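Local coordinates for protein NAD-dependent aldehyde dehydrogenase (Burkholderia multivorans, PDB 5UJU) that probably oxidises aldehydes to the corresponding carboxylic acids, using NAD+ as hydride acceptor, at residues P223-D228 against V235-H240. Sequence-based numbering, arbitrary orientation.
Sequences PGLFAD and VIVKPH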
loop_
_atom_site.group_PDB
_atom_site.type_symbol
_atom_site.label_atom_id
_atom_site.label_comp_id
_atom_site.label_asym_id
_atom_site.label_seq_id
_atom_site.Cartn_x
_atom_site.Cartn_y
_atom_site.Cartn_z
ATOM N N PRO A 223 3.098 -12.811 10.338
ATOM C CA PRO A 223 2.357 -12.162 9.238
ATOM C C PRO A 223 3.260 -11.533 8.188
ATOM O O PRO A 223 3.015 -11.715 6.991
ATOM C CB PRO A 223 1.490 -11.119 9.966
ATOM C CG PRO A 223 1.252 -11.730 11.320
ATOM C CD PRO A 223 2.586 -12.377 11.657
ATOM N N GLY A 224 4.305 -10.812 8.592
ATOM C CA GLY A 224 5.221 -10.247 7.612
ATOM C C GLY A 224 6.045 -11.303 6.891
ATOM O O GLY A 224 6.249 -11.218 5.676
ATOM N N LEU A 225 6.524 -12.310 7.625
ATOM C CA LEU A 225 7.347 -13.356 7.022
ATOM C C LEU A 225 6.596 -14.088 5.914
ATOM O O LEU A 225 7.111 -14.265 4.805
ATOM C CB LEU A 225 7.807 -14.331 8.106
ATOM C CG LEU A 225 8.367 -15.709 7.718
ATOM C CD1 LEU A 225 9.593 -15.587 6.808
ATOM C CD2 LEU A 225 8.704 -16.505 8.982
ATOM N N PHE A 226 5.361 -14.500 6.192
ATOM C CA PHE A 226 4.603 -15.292 5.239
ATOM C C PHE A 226 3.911 -14.443 4.180
ATOM O O PHE A 226 3.697 -14.928 3.067
ATOM C CB PHE A 226 3.615 -16.181 6.001
ATOM C CG PHE A 226 4.295 -17.327 6.676
ATOM C CD1 PHE A 226 4.622 -18.469 5.955
ATOM C CD2 PHE A 226 4.710 -17.229 7.995
ATOM C CE1 PHE A 226 5.297 -19.521 6.554
ATOM C CE2 PHE A 226 5.389 -18.280 8.601
ATOM C CZ PHE A 226 5.682 -19.429 7.874
ATOM N N ALA A 227 3.569 -13.181 4.478
ATOM C CA ALA A 227 3.180 -12.276 3.398
ATOM C C ALA A 227 4.323 -12.099 2.397
ATOM O O ALA A 227 4.091 -12.003 1.181
ATOM C CB ALA A 227 2.762 -10.921 3.967
ATOM N N ASP A 228 5.555 -11.985 2.903
ATOM C CA ASP A 228 6.726 -11.882 2.039
ATOM C C ASP A 228 6.864 -13.136 1.178
ATOM O O ASP A 228 6.970 -13.049 -0.047
ATOM C CB ASP A 228 7.987 -11.672 2.882
ATOM C CG ASP A 228 8.197 -10.225 3.338
ATOM O OD1 ASP A 228 7.492 -9.320 2.858
ATOM O OD2 ASP A 228 9.100 -9.998 4.188
ATOM N N VAL A 235 13.491 -13.555 2.303
ATOM C CA VAL A 235 13.298 -12.980 3.637
ATOM C C VAL A 235 14.547 -13.174 4.488
ATOM O O VAL A 235 15.068 -14.288 4.589
ATOM C CB VAL A 235 12.084 -13.610 4.350
ATOM C CG1 VAL A 235 11.783 -12.869 5.633
ATOM C CG2 VAL A 235 10.867 -13.615 3.439
ATOM N N ILE A 236 14.990 -12.107 5.147
ATOM C CA ILE A 236 15.974 -12.182 6.225
ATOM C C ILE A 236 15.213 -11.952 7.523
ATOM O O ILE A 236 14.543 -10.917 7.682
ATOM C CB ILE A 236 17.104 -11.151 6.057
ATOM C CG1 ILE A 236 17.902 -11.400 4.757
ATOM C CG2 ILE A 236 18.024 -11.162 7.267
ATOM C CD1 ILE A 236 18.835 -10.258 4.378
ATOM N N VAL A 237 15.257 -12.933 8.421
ATOM C CA VAL A 237 14.554 -12.855 9.700
ATOM C C VAL A 237 15.559 -12.441 10.763
ATOM O O VAL A 237 16.530 -13.165 11.023
ATOM C CB VAL A 237 13.885 -14.188 10.061
ATOM C CG1 VAL A 237 13.171 -14.082 11.400
ATOM C CG2 VAL A 237 12.914 -14.619 8.961
ATOM N N LYS A 238 15.334 -11.269 11.362
ATOM C CA LYS A 238 16.184 -10.712 12.411
ATOM C C LYS A 238 15.388 -10.670 13.707
ATOM O O LYS A 238 14.688 -9.681 13.971
ATOM C CB LYS A 238 16.661 -9.306 12.027
ATOM C CG LYS A 238 17.970 -8.865 12.694
ATOM C CD LYS A 238 17.882 -8.694 14.206
ATOM C CE LYS A 238 16.961 -7.525 14.590
ATOM N NZ LYS A 238 16.914 -7.400 16.084
ATOM N N PRO A 239 15.446 -11.699 14.547
ATOM C CA PRO A 239 14.628 -11.679 15.764
ATOM C C PRO A 239 15.152 -10.677 16.780
ATOM O O PRO A 239 16.297 -10.223 16.739
ATOM C CB PRO A 239 14.725 -13.115 16.311
ATOM C CG PRO A 239 15.370 -13.940 15.189
ATOM C CD PRO A 239 16.168 -12.972 14.370
ATOM N N HIS A 240 14.290 -10.337 17.720
ATOM C CA HIS A 240 14.771 -9.626 18.888
ATOM C C HIS A 240 15.820 -10.484 19.600
ATOM O O HIS A 240 15.627 -11.698 19.747
ATOM C CB HIS A 240 13.609 -9.300 19.826
ATOM C CG HIS A 240 14.004 -8.425 20.970
ATOM N ND1 HIS A 240 14.704 -8.904 22.054
ATOM C CD2 HIS A 240 13.811 -7.102 21.198
ATOM C CE1 HIS A 240 14.915 -7.917 22.909
ATOM N NE2 HIS A 240 14.384 -6.814 22.412
#
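Leu-225 and Val-235 meet through their methyl groups, with Leu-225 CD1 3.7 Å from Val-235 CG1 and the two side chains crossing at about a right angle. Leu-225 CD1 also lies 4.1 Å from Val-237 CG2, so one leucine branch serves two valines that alternate with Ile-236 along the strand. Leucine suits this place because its side chain leaves the helix flank-on to the strand; with CG anti to the backbone N (chi1 164°), the longer chain carries CD1 across. Val-235 is short and branched at CB, as suits a strand, and its second methyl, CG2, packs 3.5 Å from Asp-228 CB.

Asp-228 thus offers its methylene to the valine, while its carboxylate OD1 forms a salt bridge with Arg-553, which gives this buried charge a partner. The axes of 223-228 and 235-238 run nearly antiparallel (169°) and approach to 9.4 Å. They belong to the helix and second strand of a beta-alpha-beta crossover that starts from strand 191-211, whose Val-210 touches both Leu-225 and Val-235; the unit is consistent with the Rossmann-like NAD-binding domain of aldehyde dehydrogenases. Thr-250, Leu-247 and Val-251 of helix 245-260 extend the packing around Leu-225 and Val-237.

The contact itself is small and mainly apolar, which implies that helix and strand are joined here by methyls and one methylene, while the aspartate's charge is answered by Arg-553.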